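Local coordinates for protein geranyltranstransferase (Campylobacter jejuni, PDB 3NPK) that probably condenses geranyl diphosphate with isopentenyl diphosphate to give farnesyl diphosphate and pyrophosphate, as a member of the polyprenyl synthetase family, at residues L167-L170 and H171-T175; L271-M274 and I275-I279. One frame throughout, in Å; residues are numbered along the deposited sequence.

How the interactions relate
Both contacts are local, each made within a single helix and mostly between residues a turn apart: interaction 1 near the start of helix 164-189 and interaction 2 in the last helix of the chain, 269-282. Their centres lie 23 Å apart, and with nearest atoms about 13 Å from one another they do not touch. Neither touches the bound pyrophosphate: the side chain of Lys174 is about 9 Å from it and that of Leu278 about 11 Å. Helix 269-282 also carries Tyr282, a pocket residue. Interaction 1 reaches the second subunit through Phe169, whereas no other chain of the assembly touches interaction 2.

Interaction 1. Residues L167-L170 and H171-T175; sequences LEFL and HTHKT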
ATOM      1  N   LEU A 167      24.299   1.107  10.494  1.00 13.06           N
ATOM      2  CA  LEU A 167      23.969  -0.250  10.077  1.00 13.96           C
ATOM      3  C   LEU A 167      22.837  -0.808  10.944  1.00 14.36           C
ATOM      4  O   LEU A 167      21.919  -1.436  10.429  1.00 13.83           O
ATOM      5  CB  LEU A 167      25.220  -1.133  10.136  1.00 14.93           C
ATOM      6  CG  LEU A 167      25.079  -2.565   9.622  1.00 16.67           C
ATOM      7  CD1 LEU A 167      24.612  -2.600   8.169  1.00 17.95           C
ATOM      8  CD2 LEU A 167      26.406  -3.295   9.779  1.00 18.93           C
ATOM      9  N   GLU A 168      22.889  -0.544  12.250  1.00 14.68           N
ATOM     10  CA  GLU A 168      21.805  -0.939  13.146  1.00 15.40           C
ATOM     11  C   GLU A 168      20.487  -0.290  12.738  1.00 14.71           C
ATOM     12  O   GLU A 168      19.446  -0.947  12.713  1.00 15.81           O
ATOM     13  CB  GLU A 168      22.161  -0.586  14.594  1.00 18.38           C
ATOM     14  CG  GLU A 168      23.198  -1.514  15.178  1.00 21.70           C
ATOM     15  CD  GLU A 168      23.846  -0.985  16.453  1.00 26.61           C
ATOM     16  OE1 GLU A 168      23.710   0.222  16.768  1.00 29.73           O
ATOM     17  OE2 GLU A 168      24.523  -1.779  17.130  1.00 27.69           O
ATOM     18  N   PHE A 169      20.533   0.995  12.407  1.00 13.66           N
ATOM     19  CA  PHE A 169      19.333   1.729  11.981  1.00 13.30           C
ATOM     20  C   PHE A 169      18.749   1.082  10.725  1.00 11.99           C
ATOM     21  O   PHE A 169      17.536   0.828  10.626  1.00 12.68           O
ATOM     22  CB  PHE A 169      19.694   3.206  11.721  1.00 15.46           C
ATOM     23  CG  PHE A 169      18.507   4.092  11.386  1.00 14.62           C
ATOM     24  CD1 PHE A 169      17.946   4.075  10.107  1.00 14.67           C
ATOM     25  CD2 PHE A 169      17.961   4.958  12.343  1.00 15.68           C
ATOM     26  CE1 PHE A 169      16.870   4.888   9.789  1.00 15.07           C
ATOM     27  CE2 PHE A 169      16.889   5.781  12.018  1.00 16.48           C
ATOM     28  CZ  PHE A 169      16.342   5.743  10.738  1.00 16.26           C
ATOM     29  N   LEU A 170      19.628   0.827   9.761  1.00 11.86           N
ATOM     30  CA  LEU A 170      19.227   0.209   8.495  1.00 11.15           C
ATOM     31  C   LEU A 170      18.431  -1.067   8.754  1.00 12.11           C
ATOM     32  O   LEU A 170      17.306  -1.213   8.288  1.00 12.16           O
ATOM     33  CB  LEU A 170      20.485  -0.072   7.654  1.00 11.40           C
ATOM     34  CG  LEU A 170      20.357  -0.655   6.246  1.00 11.56           C
ATOM     35  CD1 LEU A 170      21.725  -0.537   5.579  1.00 12.80           C
ATOM     36  CD2 LEU A 170      19.874  -2.113   6.233  1.00 14.17           C
ATOM     37  N   HIS A 171      19.019  -1.993   9.495  1.00 12.76           N
ATOM     38  CA  HIS A 171      18.395  -3.297   9.682  1.00 12.06           C
ATOM     39  C   HIS A 171      17.168  -3.238  10.572  1.00 11.38           C
ATOM     40  O   HIS A 171      16.203  -3.967  10.354  1.00 11.35           O
ATOM     41  CB  HIS A 171      19.422  -4.302  10.201  1.00 12.75           C
ATOM     42  CG  HIS A 171      20.340  -4.781   9.126  1.00 15.18           C
ATOM     43  ND1 HIS A 171      21.701  -4.559   9.123  1.00 19.95           N
ATOM     44  CD2 HIS A 171      20.064  -5.449   7.982  1.00 16.52           C
ATOM     45  CE1 HIS A 171      22.223  -5.083   8.028  1.00 18.79           C
ATOM     46  NE2 HIS A 171      21.251  -5.640   7.327  1.00 20.77           N
ATOM     47  N   THR A 172      17.193  -2.384  11.584  1.00 11.04           N
ATOM     48  CA  THR A 172      16.023  -2.281  12.437  1.00 11.76           C
ATOM     49  C   THR A 172      14.826  -1.824  11.616  1.00 11.06           C
ATOM     50  O   THR A 172      13.718  -2.301  11.837  1.00 11.71           O
ATOM     51  CB  THR A 172      16.255  -1.381  13.650  1.00 14.42           C
ATOM     52  OG1 THR A 172      17.342  -1.906  14.400  1.00 18.00           O
ATOM     53  CG2 THR A 172      15.044  -1.458  14.577  1.00 14.72           C
ATOM     54  N   HIS A 173      15.042  -0.936  10.651  1.00 10.84           N
ATOM     55  CA  HIS A 173      13.929  -0.445   9.854  1.00 10.28           C
ATOM     56  C   HIS A 173      13.568  -1.423   8.744  1.00 10.31           C
ATOM     57  O   HIS A 173      12.380  -1.688   8.510  1.00 10.20           O
ATOM     58  CB  HIS A 173      14.224   0.967   9.311  1.00 10.62           C
ATOM     59  CG  HIS A 173      14.147   2.023  10.369  1.00 11.68           C
ATOM     60  ND1 HIS A 173      15.147   2.213  11.302  1.00 12.94           N
ATOM     61  CD2 HIS A 173      13.177   2.921  10.667  1.00 12.94           C
ATOM     62  CE1 HIS A 173      14.794   3.187  12.126  1.00 13.71           C
ATOM     63  NE2 HIS A 173      13.606   3.639  11.758  1.00 13.87           N
ATOM     64  N   LYS A 174      14.587  -1.948   8.052  1.00 10.17           N
ATOM     65  CA  LYS A 174      14.347  -2.787   6.885  1.00 10.95           C
ATOM     66  C   LYS A 174      13.625  -4.093   7.229  1.00 10.80           C
ATOM     67  O   LYS A 174      12.680  -4.486   6.532  1.00 11.89           O
ATOM     68  CB  LYS A 174      15.663  -3.091   6.167  1.00 12.32           C
ATOM     69  CG  LYS A 174      15.470  -3.933   4.921  1.00 15.14           C
ATOM     70  CD  LYS A 174      16.761  -4.106   4.135  1.00 17.41           C
ATOM     71  CE  LYS A 174      16.459  -4.966   2.917  1.00 22.19           C
ATOM     72  NZ  LYS A 174      17.649  -5.588   2.310  1.00 26.32           N
ATOM     73  N   THR A 175      14.053  -4.768   8.294  1.00  9.62           N
ATOM     74  CA  THR A 175      13.431  -6.048   8.651  1.00 11.33           C
ATOM     75  C   THR A 175      12.874  -6.147  10.054  1.00 10.43           C
ATOM     76  O   THR A 175      11.853  -6.826  10.266  1.00 10.70           O
ATOM     77  CB  THR A 175      14.368  -7.229   8.437  1.00 15.53           C
ATOM     78  OG1 THR A 175      15.565  -7.003   9.166  1.00 16.52           O
ATOM     79  CG2 THR A 175      14.751  -7.351   6.970  1.00 17.84           C
TER
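Phe169 and His173, one turn apart on helix 164-189, form an offset stack with ring centroids 3.9 Å apart and planes inclined by 22°. The overlap is uneven: His173 CE1 lies over the centre of the phenyl ring, 3.3 Å from Phe169 CZ, while Phe169 CE1 sits nearer the rim of the imidazole. Polar bonding fixes the same histidine. Its ND1 donates to Phe169 O at 2.8 Å, and this oxygen lies close to the imidazole plane. The backbone N of His173 reaches Phe169 O as well, from the opposite face of the carbonyl plane, so one oxygen takes two N-H groups from one residue. With CG beside its own backbone N (chi1 -73°), His173 turns its ring back toward the preceding turn, where bond and stack can form together. Ordinary helical bonds run alongside, including Lys174 N to Leu170 O at 2.8 Å. The ring of His171 is packed by leucines: CD2 of Leu170, the residue just before it, stands over one face in a CH-pi contact, 3.9 Å from the centroid, and the Leu167 side chain lies alongside, pointing the same way. Outside the pair of segments, Phe169 makes an edge-to-face contact with Phe23 of the second subunit, and Lys174 NZ forms a salt bridge with Asp154 of helix 147-156. The stacked pair is an i to i+4 aromatic contact within the all-helical fold of polyprenyl synthetases, placed where helix 164-189 packs on helix 147-156 and meets the dimer partner.

Interaction 2. Residues L271-M274 and I275-I279; sequences LAQM and IQNLI
A side-chain amide pair spans one turn of helix 269-282: Gln273 NE2 donates to Asn277 OD1 at 2.9 Å, with an angle of 151° at the hydrogen. The two amide planes stand 52° apart: the acceptor oxygen lies in the plane of the glutamine amide, but the donor nitrogen is tilted out of the plane of the asparagine carbonyl. The Gln273 chain leaves CB on the side away from its backbone N and kinks at chi2 (66°), which carries the amide along the helix toward Asn277, whose carboxamide leans back to meet it. The main chain links the same residues through Asn277 N and Gln273 O at 2.9 Å, so a side-chain bond and a backbone bond close the same turn on an exposed part of the helix. Elsewhere round the helix, the buried pair Leu271 and Ile275 meets obliquely through methyl groups, with CD1 of Leu271 3.9 Å from CD1 of Ile275. Ile275 CG1 also rests 3.4 Å from Leu271 O, the oxygen that accepts the Ile275 backbone N-H. Further along the helix, Leu278 sets CG 3.5 Å from the backbone O of Met274, a selenomethionine. Helices 42-54 and 246-265 both pack against this segment: Leu271 and Met274 touch Ser53 of helix 42-54 and Leu278 meets Phe42 and Gln45 toward the other end of the same helix, while Ile275, Gln276 and Ile279 pack on Leu264 of helix 246-265.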
ATOM      1  N   LEU A 271       3.395 -19.380  24.843  1.00 14.84           N
ATOM      2  CA  LEU A 271       3.831 -18.420  23.837  1.00 13.59           C
ATOM      3  C   LEU A 271       5.353 -18.395  23.730  1.00 12.97           C
ATOM      4  O   LEU A 271       5.904 -18.371  22.632  1.00 13.61           O
ATOM      5  CB  LEU A 271       3.306 -17.015  24.156  1.00 13.90           C
ATOM      6  CG  LEU A 271       3.745 -15.955  23.141  1.00 14.33           C
ATOM      7  CD1 LEU A 271       3.354 -16.357  21.700  1.00 14.67           C
ATOM      8  CD2 LEU A 271       3.175 -14.607  23.514  1.00 15.35           C
ATOM      9  N   ALA A 272       6.033 -18.407  24.868  1.00 13.43           N
ATOM     10  CA  ALA A 272       7.490 -18.408  24.857  1.00 13.67           C
ATOM     11  C   ALA A 272       8.039 -19.606  24.074  1.00 14.95           C
ATOM     12  O   ALA A 272       8.954 -19.457  23.253  1.00 14.81           O
ATOM     13  CB  ALA A 272       8.043 -18.407  26.284  1.00 15.05           C
ATOM     14  N   GLN A 273       7.461 -20.784  24.306  1.00 15.12           N
ATOM     15  CA  GLN A 273       7.894 -21.987  23.599  1.00 15.71           C
ATOM     16  C   GLN A 273       7.625 -21.899  22.084  1.00 14.67           C
ATOM     17  O   GLN A 273       8.470 -22.300  21.267  1.00 15.49           O
ATOM     18  CB  GLN A 273       7.212 -23.228  24.177  1.00 16.91           C
ATOM     19  CG  GLN A 273       7.705 -24.509  23.538  1.00 18.83           C
ATOM     20  CD  GLN A 273       9.161 -24.773  23.863  1.00 19.82           C
ATOM     21  OE1 GLN A 273       9.541 -24.836  25.031  1.00 22.36           O
ATOM     22  NE2 GLN A 273       9.984 -24.922  22.831  1.00 20.36           N
HETATM   23  N   MSE A 274       6.454 -21.390  21.710  1.00 14.53           N
HETATM   24  CA  MSE A 274       6.129 -21.192  20.299  1.00 15.40           C
HETATM   25  C   MSE A 274       7.126 -20.276  19.610  1.00 14.82           C
HETATM   26  O   MSE A 274       7.568 -20.548  18.492  1.00 15.86           O
HETATM   27  CB  MSE A 274       4.716 -20.652  20.140  1.00 17.87           C
HETATM   28  CG  MSE A 274       3.662 -21.700  20.393  1.00 23.35           C
HETATM   29 SE   MSE A 274       1.866 -20.984  20.118  1.00 31.67          SE
HETATM   30  CE  MSE A 274       1.554 -20.222  21.865  1.00 33.41           C
ATOM     31  N   ILE A 275       7.487 -19.186  20.270  1.00 14.07           N
ATOM     32  CA  ILE A 275       8.423 -18.257  19.658  1.00 15.92           C
ATOM     33  C   ILE A 275       9.808 -18.892  19.576  1.00 16.55           C
ATOM     34  O   ILE A 275      10.510 -18.742  18.576  1.00 16.71           O
ATOM     35  CB  ILE A 275       8.453 -16.911  20.398  1.00 15.64           C
ATOM     36  CG1 ILE A 275       7.076 -16.235  20.289  1.00 16.86           C
ATOM     37  CG2 ILE A 275       9.574 -15.997  19.851  1.00 15.73           C
ATOM     38  CD1 ILE A 275       6.965 -14.931  21.045  1.00 17.10           C
ATOM     39  N   GLN A 276      10.194 -19.616  20.621  1.00 16.76           N
ATOM     40  CA  GLN A 276      11.475 -20.321  20.626  1.00 20.29           C
ATOM     41  C   GLN A 276      11.562 -21.251  19.409  1.00 19.31           C
ATOM     42  O   GLN A 276      12.581 -21.313  18.726  1.00 20.72           O
ATOM     43  CB  GLN A 276      11.626 -21.119  21.927  1.00 23.94           C
ATOM     44  CG  GLN A 276      13.002 -21.682  22.162  1.00 27.94           C
ATOM     45  CD  GLN A 276      14.028 -20.586  22.350  1.00 31.54           C
ATOM     46  OE1 GLN A 276      13.852 -19.703  23.182  1.00 33.37           O
ATOM     47  NE2 GLN A 276      15.107 -20.637  21.581  1.00 34.00           N
ATOM     48  N   ASN A 277      10.478 -21.969  19.133  1.00 18.19           N
ATOM     49  CA  ASN A 277      10.454 -22.868  17.987  1.00 19.29           C
ATOM     50  C   ASN A 277      10.638 -22.106  16.670  1.00 19.76           C
ATOM     51  O   ASN A 277      11.348 -22.566  15.776  1.00 22.16           O
ATOM     52  CB  ASN A 277       9.138 -23.654  17.948  1.00 19.70           C
ATOM     53  CG  ASN A 277       9.010 -24.667  19.092  1.00 24.61           C
ATOM     54  OD1 ASN A 277       9.902 -24.809  19.915  1.00 25.47           O
ATOM     55  ND2 ASN A 277       7.892 -25.373  19.134  1.00 27.27           N
ATOM     56  N   LEU A 278       9.987 -20.954  16.533  1.00 19.44           N
ATOM     57  CA  LEU A 278      10.095 -20.185  15.288  1.00 19.52           C
ATOM     58  C   LEU A 278      11.481 -19.553  15.136  1.00 23.91           C
ATOM     59  O   LEU A 278      11.982 -19.432  14.016  1.00 26.02           O
ATOM     60  CB  LEU A 278       8.988 -19.120  15.174  1.00 18.98           C
ATOM     61  CG  LEU A 278       7.557 -19.668  15.112  1.00 18.78           C
ATOM     62  CD1 LEU A 278       6.553 -18.577  15.407  1.00 18.77           C
ATOM     63  CD2 LEU A 278       7.258 -20.265  13.733  1.00 19.25           C
ATOM     64  N   ILE A 279      12.082 -19.168  16.264  1.00 26.24           N
ATOM     65  CA  ILE A 279      13.451 -18.642  16.325  1.00 29.08           C
ATOM     66  C   ILE A 279      14.473 -19.695  15.913  1.00 30.93           C
ATOM     67  O   ILE A 279      15.298 -19.459  15.026  1.00 30.25           O
ATOM     68  CB  ILE A 279      13.815 -18.193  17.771  1.00 30.01           C
ATOM     69  CG1 ILE A 279      13.088 -16.894  18.144  1.00 30.90           C
ATOM     70  CG2 ILE A 279      15.329 -18.032  17.930  1.00 30.81           C
ATOM     71  CD1 ILE A 279      13.196 -16.527  19.622  1.00 30.93           C
TER